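Local coordinates for polyhomeotic-proximal chromatin protein (Drosophila melanogaster, PDB 1KW4) that belongs to the Polycomb group, which maintains the repressed state of homeotic genes, and forms helical polymers through its SAM domain, at residues 52-57 with 67-72. The protein carries 1 engineered substitution. Residues are numbered along the deposited sequence; the frame is centred on the assembly and turned at random.
Sequences LKEKHL and PALKIV
Leu57 reaches from helix 54-60 to the side of helix 65-78 and meets Ala68, Ile71 and Val72. Its CB lies 3.7 Å from the CB of Ala68, where the two helices come close. CG stands anti to the carbonyl carbon (chi1 -65°), which carries the branched end along the partner helix. There CD1 rests 3.4 Å from Ala68 O, a carbonyl already bonded to Val72 N within the helix. It also meets Val72 CG2 at 3.6 Å and, more loosely, Ile71 CB at 4.4 Å. The other branch, CD2, lies 4.0 Å from Leu52 CD1 of its own segment. Phe39 of helix 36-41 touches both Leu57 and Ile71, tying a third helix to this apolar cluster.

Val72 CG2 also packs against the start of the short helix, 3.9 Å from Glu54 N. Lys53 holds the N-cap position there, and its backbone N, lying 31° out of the imidazole plane, donates to His56 ND1 at 3.3 Å. At the margin Glu54 CG only grazes Leu69 CD2. No hydrogen bond joins the segments; van der Waals contacts, mostly apolar, carry the join. A short helix packed on the long C-terminal helix is characteristic of the five-helix SAM domain.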
loop_
_atom_site.group_PDB
_atom_site.type_symbol
_atom_site.label_atom_id
_atom_site.label_comp_id
_atom_site.label_asym_id
_atom_site.label_seq_id
_atom_site.Cartn_x
_atom_site.Cartn_y
_atom_site.Cartn_z
ATOM N N LEU A 52 -4.461 2.465 6.153
ATOM C CA LEU A 52 -5.111 1.386 5.417
ATOM C C LEU A 52 -5.232 0.076 6.186
ATOM O O LEU A 52 -4.239 -0.487 6.646
ATOM C CB LEU A 52 -4.382 1.126 4.094
ATOM C CG LEU A 52 -4.808 1.973 2.893
ATOM C CD1 LEU A 52 -3.875 1.709 1.710
ATOM C CD2 LEU A 52 -6.245 1.636 2.524
ATOM N N LYS A 53 -6.463 -0.403 6.320
ATOM C CA LYS A 53 -6.725 -1.657 7.011
ATOM C C LYS A 53 -7.155 -2.680 5.970
ATOM O O LYS A 53 -7.499 -2.324 4.847
ATOM C CB LYS A 53 -7.850 -1.483 8.036
ATOM C CG LYS A 53 -7.555 -0.499 9.154
ATOM C CD LYS A 53 -8.770 -0.356 10.063
ATOM C CE LYS A 53 -8.505 0.599 11.220
ATOM N NZ LYS A 53 -9.713 0.754 12.082
ATOM N N GLU A 54 -7.143 -3.950 6.352
ATOM C CA GLU A 54 -7.546 -5.019 5.449
ATOM C C GLU A 54 -8.936 -4.750 4.852
ATOM O O GLU A 54 -9.161 -4.983 3.664
ATOM C CB GLU A 54 -7.512 -6.352 6.206
ATOM C CG GLU A 54 -7.990 -7.566 5.428
ATOM C CD GLU A 54 -9.489 -7.747 5.504
ATOM O OE1 GLU A 54 -10.027 -7.729 6.632
ATOM O OE2 GLU A 54 -10.128 -7.913 4.444
ATOM N N LYS A 55 -9.855 -4.234 5.668
ATOM C CA LYS A 55 -11.219 -3.944 5.208
ATOM C C LYS A 55 -11.264 -2.947 4.047
ATOM O O LYS A 55 -12.049 -3.107 3.111
ATOM C CB LYS A 55 -12.070 -3.396 6.363
ATOM C CG LYS A 55 -11.731 -1.959 6.748
ATOM C CD LYS A 55 -12.752 -1.346 7.700
ATOM C CE LYS A 55 -12.629 -1.906 9.106
ATOM N NZ LYS A 55 -13.568 -1.220 10.043
ATOM N N HIS A 56 -10.431 -1.912 4.120
ATOM C CA HIS A 56 -10.377 -0.886 3.084
ATOM C C HIS A 56 -9.817 -1.440 1.779
ATOM O O HIS A 56 -10.301 -1.113 0.696
ATOM C CB HIS A 56 -9.502 0.279 3.556
ATOM C CG HIS A 56 -10.005 0.943 4.800
ATOM N ND1 HIS A 56 -9.161 1.412 5.783
ATOM C CD2 HIS A 56 -11.262 1.235 5.210
ATOM C CE1 HIS A 56 -9.879 1.965 6.747
ATOM N NE2 HIS A 56 -11.155 1.871 6.424
ATOM N N LEU A 57 -8.787 -2.271 1.896
ATOM C CA LEU A 57 -8.144 -2.879 0.738
ATOM C C LEU A 57 -9.086 -3.835 0.015
ATOM O O LEU A 57 -9.281 -3.733 -1.196
ATOM C CB LEU A 57 -6.886 -3.637 1.178
ATOM C CG LEU A 57 -5.755 -2.788 1.768
ATOM C CD1 LEU A 57 -4.698 -3.677 2.405
ATOM C CD2 LEU A 57 -5.151 -1.933 0.674
ATOM N N PRO A 67 -2.944 -10.440 -1.265
ATOM C CA PRO A 67 -2.185 -9.202 -1.452
ATOM C C PRO A 67 -2.492 -8.187 -0.351
ATOM O O PRO A 67 -1.592 -7.516 0.146
ATOM C CB PRO A 67 -2.639 -8.727 -2.829
ATOM C CG PRO A 67 -2.877 -10.010 -3.554
ATOM C CD PRO A 67 -3.597 -10.853 -2.521
ATOM N N ALA A 68 -3.763 -8.081 0.031
ATOM C CA ALA A 68 -4.164 -7.139 1.071
ATOM C C ALA A 68 -3.453 -7.429 2.394
ATOM O O ALA A 68 -2.973 -6.510 3.062
ATOM C CB ALA A 68 -5.681 -7.181 1.270
ATOM N N LEU A 69 -3.383 -8.703 2.772
ATOM C CA LEU A 69 -2.720 -9.079 4.022
ATOM C C LEU A 69 -1.226 -8.774 4.000
ATOM O O LEU A 69 -0.658 -8.324 5.001
ATOM C CB LEU A 69 -2.924 -10.568 4.312
ATOM C CG LEU A 69 -4.347 -11.000 4.672
ATOM C CD1 LEU A 69 -4.420 -12.520 4.701
ATOM C CD2 LEU A 69 -4.744 -10.413 6.018
ATOM N N LYS A 70 -0.591 -9.025 2.861
ATOM C CA LYS A 70 0.838 -8.781 2.715
ATOM C C LYS A 70 1.182 -7.296 2.822
ATOM O O LYS A 70 2.205 -6.934 3.407
ATOM C CB LYS A 70 1.323 -9.364 1.383
ATOM C CG LYS A 70 1.263 -10.893 1.362
ATOM C CD LYS A 70 1.032 -11.465 -0.031
ATOM C CE LYS A 70 2.262 -11.368 -0.903
ATOM N NZ LYS A 70 2.034 -12.072 -2.197
ATOM N N ILE A 71 0.330 -6.433 2.275
ATOM C CA ILE A 71 0.580 -4.995 2.348
ATOM C C ILE A 71 0.479 -4.500 3.791
ATOM O O ILE A 71 1.369 -3.806 4.287
ATOM C CB ILE A 71 -0.413 -4.210 1.459
ATOM C CG1 ILE A 71 -0.129 -4.523 -0.014
ATOM C CG2 ILE A 71 -0.295 -2.704 1.721
ATOM C CD1 ILE A 71 -1.183 -3.994 -0.965
ATOM N N VAL A 72 -0.603 -4.862 4.472
ATOM C CA VAL A 72 -0.785 -4.438 5.857
ATOM C C VAL A 72 0.369 -4.918 6.738
ATOM O O VAL A 72 0.879 -4.165 7.570
ATOM C CB VAL A 72 -2.123 -4.967 6.432
ATOM C CG1 VAL A 72 -2.229 -4.630 7.916
ATOM C CG2 VAL A 72 -3.286 -4.344 5.679
#